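Local coordinates for hypothetical protein Atu2299 (Agrobacterium tumefaciens, PDB 2HLY), which is of unknown function but belongs to the DUF2026 family, placed in the papain-like CA peptidase clan, which is at most a hint of related chemistry, at residues Asn28-Pro31 with Ala32-Ser35; Phe153-Trp156 with His157-Ala160. All blocks are in the same frame, centred on the assembly; numbering follows the deposited sequence.

Contact 1 (Asn28-Pro31 with Ala32-Ser35)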
loop_
_atom_site.group_PDB
_atom_site.type_symbol
_atom_site.label_atom_id
_atom_site.label_comp_id
_atom_site.label_asym_id
_atom_site.label_seq_id
_atom_site.Cartn_x
_atom_site.Cartn_y
_atom_site.Cartn_z
ATOM N N ASN A 28 -7.601 -10.559 -8.422
ATOM C CA ASN A 28 -7.233 -11.582 -7.438
ATOM C C ASN A 28 -5.713 -11.763 -7.297
ATOM O O ASN A 28 -5.185 -12.880 -7.387
ATOM C CB ASN A 28 -7.934 -12.920 -7.715
ATOM C CG ASN A 28 -8.009 -13.801 -6.476
ATOM O OD1 ASN A 28 -8.096 -13.299 -5.353
ATOM N ND2 ASN A 28 -7.969 -15.121 -6.671
ATOM N N ALA A 29 -5.023 -10.644 -7.080
ATOM C CA ALA A 29 -3.565 -10.622 -6.937
ATOM C C ALA A 29 -3.102 -11.294 -5.649
ATOM O O ALA A 29 -3.776 -11.211 -4.623
ATOM C CB ALA A 29 -3.061 -9.185 -6.973
ATOM N N ASP A 30 -1.948 -11.955 -5.724
ATOM C CA ASP A 30 -1.258 -12.496 -4.549
ATOM C C ASP A 30 -0.742 -11.337 -3.692
ATOM O O ASP A 30 -0.643 -10.213 -4.190
ATOM C CB ASP A 30 -0.091 -13.393 -4.975
ATOM C CG ASP A 30 1.022 -12.612 -5.672
ATOM O OD1 ASP A 30 1.941 -12.116 -4.981
ATOM O OD2 ASP A 30 0.967 -12.469 -6.916
ATOM N N PRO A 31 -0.430 -11.592 -2.403
ATOM C CA PRO A 31 0.037 -10.509 -1.510
ATOM C C PRO A 31 1.208 -9.659 -2.020
ATOM O O PRO A 31 1.220 -8.431 -1.806
ATOM C CB PRO A 31 0.458 -11.264 -0.242
ATOM C CG PRO A 31 -0.429 -12.470 -0.231
ATOM C CD PRO A 31 -0.552 -12.876 -1.676
ATOM N N ALA A 32 2.197 -10.286 -2.653
ATOM C CA ALA A 32 3.357 -9.525 -3.130
ATOM C C ALA A 32 2.954 -8.587 -4.250
ATOM O O ALA A 32 3.296 -7.390 -4.211
ATOM C CB ALA A 32 4.512 -10.448 -3.570
ATOM N N SER A 33 2.224 -9.116 -5.236
ATOM C CA SER A 33 1.739 -8.282 -6.335
ATOM C C SER A 33 0.811 -7.196 -5.802
ATOM O O SER A 33 0.935 -6.040 -6.180
ATOM C CB SER A 33 1.039 -9.105 -7.409
ATOM O OG SER A 33 1.943 -10.064 -7.923
ATOM N N ALA A 34 -0.095 -7.560 -4.905
ATOM C CA ALA A 34 -0.975 -6.539 -4.309
ATOM C C ALA A 34 -0.151 -5.376 -3.732
ATOM O O ALA A 34 -0.473 -4.201 -3.966
ATOM C CB ALA A 34 -1.883 -7.147 -3.275
ATOM N N SER A 35 0.913 -5.691 -2.989
ATOM C CA SER A 35 1.718 -4.624 -2.360
ATOM C C SER A 35 2.381 -3.752 -3.423
ATOM O O SER A 35 2.570 -2.552 -3.210
ATOM C CB SER A 35 2.773 -5.195 -1.395
ATOM O OG SER A 35 3.883 -5.710 -2.110
#
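Ser-33 donates to both carboxylate oxygens of Asp-30: OD1 accepts from Ser-33 N at 3.0 Å, the hydrogen pointing well at it although the donor stands 50° above the carboxylate plane, and OD2 receives Ser-33 OG at 2.8 Å on its syn side. With chi1 at 66°, CG of Asp-30 sits between its own N and carbonyl carbon, folding the carboxylate over the opening turn of helix 31-50. Asp-30 is the N-cap residue, directly before the helix, and its bond from Ser-33 N caps that end. Pro-31 follows at the first helical position, where no earlier helical carbonyl waits for an N-H, so proline's missing hydrogen costs nothing. The helical i to i+4 pattern starts at once: Ala-34 N donates to Asp-30 O at 2.8 Å, and Ser-35 N to Pro-31 O at 3.0 Å. One turn in, Ser-35 OG donates to Ala-32 O and accepts from Cys-90 N, tying the turn to strand 89-94. Beside these polar bonds, the methyls of Ala-29 and Ala-34 approach to 4.4 Å between CB atoms, in the positions of a hydrophobic staple. An acidic cap at the helix dipole's positive end would be favourable, and its two-pronged grip limits carboxylate rotation.

Contact 2 (Phe153-Trp156 with His157-Ala160)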
loop_
_atom_site.group_PDB
_atom_site.type_symbol
_atom_site.label_atom_id
_atom_site.label_comp_id
_atom_site.label_asym_id
_atom_site.label_seq_id
_atom_site.Cartn_x
_atom_site.Cartn_y
_atom_site.Cartn_z
ATOM N N PHE A 153 9.610 -5.518 -10.786
ATOM C CA PHE A 153 8.877 -4.555 -11.618
ATOM C C PHE A 153 9.303 -4.551 -13.087
ATOM O O PHE A 153 8.766 -3.778 -13.899
ATOM C CB PHE A 153 9.058 -3.159 -11.029
ATOM C CG PHE A 153 8.199 -2.895 -9.824
ATOM C CD1 PHE A 153 6.855 -2.619 -9.968
ATOM C CD2 PHE A 153 8.744 -2.913 -8.540
ATOM C CE1 PHE A 153 6.063 -2.372 -8.848
ATOM C CE2 PHE A 153 7.951 -2.662 -7.411
ATOM C CZ PHE A 153 6.613 -2.384 -7.578
ATOM N N ALA A 154 10.244 -5.427 -13.437
ATOM C CA ALA A 154 10.919 -5.354 -14.744
ATOM C C ALA A 154 9.974 -5.372 -15.949
ATOM O O ALA A 154 10.262 -4.723 -16.960
ATOM C CB ALA A 154 11.978 -6.457 -14.870
ATOM N N ASP A 155 8.854 -6.080 -15.834
ATOM C CA ASP A 155 7.942 -6.246 -16.980
ATOM C C ASP A 155 6.741 -5.305 -16.928
ATOM O O ASP A 155 5.894 -5.324 -17.829
ATOM C CB ASP A 155 7.449 -7.698 -17.078
ATOM C CG ASP A 155 8.565 -8.682 -17.424
ATOM O OD1 ASP A 155 9.535 -8.280 -18.106
ATOM O OD2 ASP A 155 8.470 -9.861 -17.006
ATOM N N TRP A 156 6.662 -4.490 -15.878
ATOM C CA TRP A 156 5.502 -3.613 -15.690
ATOM C C TRP A 156 5.311 -2.569 -16.792
ATOM O O TRP A 156 4.170 -2.275 -17.166
ATOM C CB TRP A 156 5.541 -2.950 -14.311
ATOM C CG TRP A 156 4.890 -3.792 -13.260
ATOM C CD1 TRP A 156 4.979 -5.150 -13.122
ATOM C CD2 TRP A 156 4.039 -3.336 -12.195
ATOM N NE1 TRP A 156 4.239 -5.569 -12.035
ATOM C CE2 TRP A 156 3.649 -4.474 -11.454
ATOM C CE3 TRP A 156 3.572 -2.075 -11.795
ATOM C CZ2 TRP A 156 2.798 -4.391 -10.337
ATOM C CZ3 TRP A 156 2.724 -1.995 -10.688
ATOM C CH2 TRP A 156 2.355 -3.144 -9.973
ATOM N N HIS A 157 6.414 -2.010 -17.292
ATOM C CA HIS A 157 6.365 -0.997 -18.368
ATOM C C HIS A 157 5.760 -1.537 -19.677
ATOM O O HIS A 157 5.206 -0.762 -20.468
ATOM C CB HIS A 157 7.756 -0.409 -18.638
ATOM C CG HIS A 157 8.717 -1.387 -19.238
ATOM N ND1 HIS A 157 9.007 -1.418 -20.586
ATOM C CD2 HIS A 157 9.445 -2.381 -18.677
ATOM C CE1 HIS A 157 9.869 -2.388 -20.828
ATOM N NE2 HIS A 157 10.153 -2.988 -19.686
ATOM N N LYS A 158 5.861 -2.852 -19.891
ATOM C CA LYS A 158 5.315 -3.525 -21.086
ATOM C C LYS A 158 3.813 -3.770 -21.003
ATOM O O LYS A 158 3.206 -4.281 -21.956
ATOM C CB LYS A 158 5.939 -4.906 -21.273
ATOM C CG LYS A 158 7.437 -4.991 -21.319
ATOM C CD LYS A 158 7.800 -6.456 -21.483
ATOM C CE LYS A 158 9.192 -6.770 -20.988
ATOM N NZ LYS A 158 9.371 -8.251 -20.893
ATOM N N GLN A 159 3.223 -3.468 -19.851
ATOM C CA GLN A 159 1.829 -3.798 -19.615
ATOM C C GLN A 159 1.028 -2.506 -19.548
ATOM O O GLN A 159 0.908 -1.891 -18.487
ATOM C CB GLN A 159 1.677 -4.624 -18.335
ATOM C CG GLN A 159 2.513 -5.899 -18.333
ATOM C CD GLN A 159 2.539 -6.585 -16.978
ATOM O OE1 GLN A 159 1.493 -6.876 -16.397
ATOM N NE2 GLN A 159 3.739 -6.857 -16.475
ATOM N N ALA A 160 0.477 -2.107 -20.690
ATOM C CA ALA A 160 -0.215 -0.819 -20.818
ATOM C C ALA A 160 -1.376 -0.658 -19.840
ATOM O O ALA A 160 -1.663 0.464 -19.390
ATOM C CB ALA A 160 -0.697 -0.618 -22.255
HETATM O O HOH W 1 8.839 -1.553 -15.659
HETATM O O HOH W 2 2.264 -0.231 -17.305
#
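The imidazole of His-157 turns an edge to the backbone of Ala-154, whose O lies in the ring plane beside the CD2-NE2 bond, 3.0 Å from CD2, an edge contact and not a hydrogen bond. Water 1 also lies in that plane and bridges Phe-153 O to His-157 N. Over one face of the imidazole comes Lys-158 CG, 3.6 Å above the plane and displaced toward the rim. The indole of Trp-156 is met by Phe-153 on one face: CD1 stands 3.6 Å above it, while Trp-156 CE3 lies in plane at the phenyl edge. The amide of Gln-159 is inclined 68° to the indole, with NE2 4.0 Å from Trp-156 CD1.

This stretch joins helix 146-152 to helix 160-172 through overlapping turns, each closed by an N-H bonding the carbonyl three residues earlier: Trp-156 to Phe-153, Lys-158 to Asp-155 and Gln-159 to Trp-156. The large rings suit the inward side, where Phe-153 and Trp-156 rest on Met-36 and Thr-40 of helix 31-50 and the indole also meets Tyr-37.

Polar chains suit the outer side. Asp-155 O takes two donors from opposite faces of its carbonyl plane, Lys-158 N at 3.2 Å and Gln-159 NE2 at 3.0 Å. Gln-159 CG lies anti to its carbonyl carbon (chi1 -56°), and the chain, extended beyond CG, carries NE2 back alongside the preceding turn. Asp-155 and Lys-158 run side by side, the extended lysine bringing NZ to 2.8 Å from Asp-155 OD1 in a salt bridge made 59° above the carboxylate plane.

How the contacts relate
Contact 1 comes first along the chain and contact 2 much later, with the strands of the four-stranded and three-stranded antiparallel sheets and helix 146-152 in between. Their centres are 15 Å apart; the nearest atoms come to about 5 Å without touching. Helix 31-50 connects them: contact 1 forms its first turn, Phe-153 and Trp-156 of contact 2 lie against Met-36 and Thr-40, a little further along it, and the indole also meets Tyr-37. Contact 1 lies nearer the middle of the chain, whereas contact 2 is a surface connection leading into helix 160-172. The first turns of helix 31-50 thus meet both strand 89-94, through Ser-35, and the loop 153-160.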